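AT-rich DNA-binding protein (Thermus thermophilus, PDB 2DT5) represses transcription as a homodimeric Rex-family regulator, binding DNA through winged-helix domains and sensing the cellular NADH/NAD(+) balance through its Rossmann domains. Local coordinates at the interface of chains A and B. Coordinates in Å, arbitrary orientation; residue numbers count along the deposited sequence, not the author numbering. Chains: chain A/B, AT-rich DNA-binding protein.

The interface of chains A and B. Residues chain A 143, 145, 167-169; chain B 193, 196, 200.
A:Ile143, A:Leu169 and the backbone of strand 167-170 meet B:Leu193, B:Leu196 and B:Ile200 in an apolar helix-on-sheet patch of the homodimer interface, where helix 192-201 of one subunit packs against the Rossmann domain of the other. Two-fold symmetry repeats the patch with the chains exchanged, a worked example of how a helix of each subunit, packed on its partner's sheet, ties two subunits together. The three helix residues, spaced by three and four positions, present one hydrophobic stripe to strands 143-146 and 167-170. A:Ile143 serves two parts of that stripe through its two branches. With CG1 beside the backbone N (chi1 -70°), its CG1 methylene faces the CD1 methyl of B:Ile200 at 3.8 Å. Its other branch, the CG2 methyl, lies 3.9 Å from CD1 of B:Leu196 and 4.1 Å from CD2 of B:Leu193. Were A:Ile143 cut back to an alanine, a gap would probably open beneath the three helix side chains, taking from the B:Ile200 methyl the CG1 methylene it packs on and from B:Leu196 CD1 and B:Leu193 CD2 the CG2 methyl they share. B:Leu196 reaches deeper, spreading its two methyls over the backbone of the second strand. CD1 of B:Leu196 rests 3.5 Å from the amide N of A:Leu169 and also touches the CB methylene of that residue. CD2 of B:Leu196 lies 3.8 Å from the backbone N of A:Ile168. The helix side chain thus packs on the main chain of the strand, and the side chain of A:Ile168 contributes little. A:Leu169 swings its CG away from its own backbone N (chi1 -173°), and its CD2 methyl meets CD2 of B:Leu193 at 4.1 Å, the two side chains crossing at about a right angle. A:Leu145 borders the patch more loosely. By seating the helix of one subunit on the nucleotide-binding domain of its partner, the site helps hold the dimer together and may help any rearrangement on NAD or NADH binding reach the DNA-binding domains.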
ATOM      1  N   ILE A 143       3.289  -7.989 -16.244  1.00 23.64           N
ATOM      2  CA  ILE A 143       2.765  -6.959 -15.357  1.00 24.55           C
ATOM      3  C   ILE A 143       3.282  -5.571 -15.694  1.00 30.61           C
ATOM      4  O   ILE A 143       4.481  -5.386 -15.938  1.00 27.53           O
ATOM      5  CB  ILE A 143       3.158  -7.280 -13.888  1.00 24.88           C
ATOM      6  CG1 ILE A 143       2.377  -8.502 -13.392  1.00 23.37           C
ATOM      7  CG2 ILE A 143       2.912  -6.075 -12.987  1.00 21.68           C
ATOM      8  CD1 ILE A 143       2.958  -9.077 -12.070  1.00 25.34           C
ATOM      9  N   LEU A 145       3.435  -1.436 -14.524  1.00 23.05           N
ATOM     10  CA  LEU A 145       3.248  -0.440 -13.509  1.00 22.92           C
ATOM     11  C   LEU A 145       2.703   0.771 -14.284  1.00 26.35           C
ATOM     12  O   LEU A 145       3.439   1.340 -15.074  1.00 23.71           O
ATOM     13  CB  LEU A 145       4.566  -0.018 -12.787  1.00 21.71           C
ATOM     14  CG  LEU A 145       5.552  -1.054 -12.223  1.00 28.36           C
ATOM     15  CD1 LEU A 145       6.053  -0.621 -10.843  1.00 21.96           C
ATOM     16  CD2 LEU A 145       4.932  -2.436 -12.150  1.00 23.29           C
ATOM     17  N   GLY A 167      -1.481  -8.153 -15.887  1.00 26.15           N
ATOM     18  CA  GLY A 167      -1.829  -7.481 -14.654  1.00 25.93           C
ATOM     19  C   GLY A 167      -1.352  -6.061 -14.671  1.00 27.52           C
ATOM     20  O   GLY A 167      -0.347  -5.758 -15.331  1.00 20.94           O
ATOM     21  N   ILE A 168      -2.051  -5.187 -13.945  1.00 23.07           N
ATOM     22  CA  ILE A 168      -1.647  -3.791 -13.882  1.00 22.80           C
ATOM     23  C   ILE A 168      -1.623  -3.273 -12.448  1.00 24.84           C
ATOM     24  O   ILE A 168      -2.620  -3.321 -11.746  1.00 23.48           O
ATOM     25  CB  ILE A 168      -2.617  -2.905 -14.706  1.00 24.06           C
ATOM     26  CG1 ILE A 168      -2.586  -3.327 -16.185  1.00 22.22           C
ATOM     27  CG2 ILE A 168      -2.247  -1.428 -14.560  1.00 19.76           C
ATOM     28  CD1 ILE A 168      -3.532  -2.533 -17.063  1.00 22.20           C
ATOM     29  N   LEU A 169      -0.444  -2.812 -12.053  1.00 24.37           N
ATOM     30  CA  LEU A 169      -0.283  -2.132 -10.776  1.00 24.89           C
ATOM     31  C   LEU A 169      -0.540  -0.672 -11.116  1.00 27.86           C
ATOM     32  O   LEU A 169       0.358   0.025 -11.603  1.00 23.37           O
ATOM     33  CB  LEU A 169       1.116  -2.325 -10.185  1.00 25.27           C
ATOM     34  CG  LEU A 169       1.292  -1.779  -8.770  1.00 25.56           C
ATOM     35  CD1 LEU A 169       0.447  -2.577  -7.796  1.00 24.91           C
ATOM     36  CD2 LEU A 169       2.760  -1.806  -8.373  1.00 18.71           C
TER
ATOM     37  N   LEU B 193       2.440  -5.903  -6.118  1.00 27.45           N
ATOM     38  CA  LEU B 193       2.958  -6.887  -7.064  1.00 24.55           C
ATOM     39  C   LEU B 193       2.573  -8.327  -6.733  1.00 26.33           C
ATOM     40  O   LEU B 193       2.186  -9.107  -7.612  1.00 25.61           O
ATOM     41  CB  LEU B 193       4.476  -6.798  -7.132  1.00 23.04           C
ATOM     42  CG  LEU B 193       5.023  -5.563  -7.832  1.00 31.43           C
ATOM     43  CD1 LEU B 193       6.528  -5.616  -7.880  1.00 23.84           C
ATOM     44  CD2 LEU B 193       4.442  -5.495  -9.238  1.00 34.69           C
ATOM     45  N   LEU B 196      -0.927  -9.047  -7.391  1.00 24.58           N
ATOM     46  CA  LEU B 196      -1.183  -9.295  -8.822  1.00 29.01           C
ATOM     47  C   LEU B 196      -0.721 -10.688  -9.253  1.00 27.23           C
ATOM     48  O   LEU B 196      -1.411 -11.367 -10.026  1.00 30.04           O
ATOM     49  CB  LEU B 196      -0.492  -8.260  -9.716  1.00 25.09           C
ATOM     50  CG  LEU B 196      -1.110  -6.870  -9.843  1.00 30.76           C
ATOM     51  CD1 LEU B 196      -0.115  -5.934 -10.568  1.00 25.04           C
ATOM     52  CD2 LEU B 196      -2.426  -6.965 -10.623  1.00 24.68           C
ATOM     53  N   ILE B 200      -3.199 -13.225 -10.908  1.00 26.61           N
ATOM     54  CA  ILE B 200      -2.963 -13.786 -12.233  1.00 30.57           C
ATOM     55  C   ILE B 200      -2.941 -15.318 -12.209  1.00 35.85           C
ATOM     56  O   ILE B 200      -3.427 -15.957 -13.133  1.00 37.50           O
ATOM     57  CB  ILE B 200      -1.635 -13.262 -12.841  1.00 26.81           C
ATOM     58  CG1 ILE B 200      -1.708 -11.745 -13.033  1.00 26.23           C
ATOM     59  CG2 ILE B 200      -1.375 -13.941 -14.183  1.00 30.20           C
ATOM     60  CD1 ILE B 200      -0.368 -11.087 -13.316  1.00 26.28           C
TER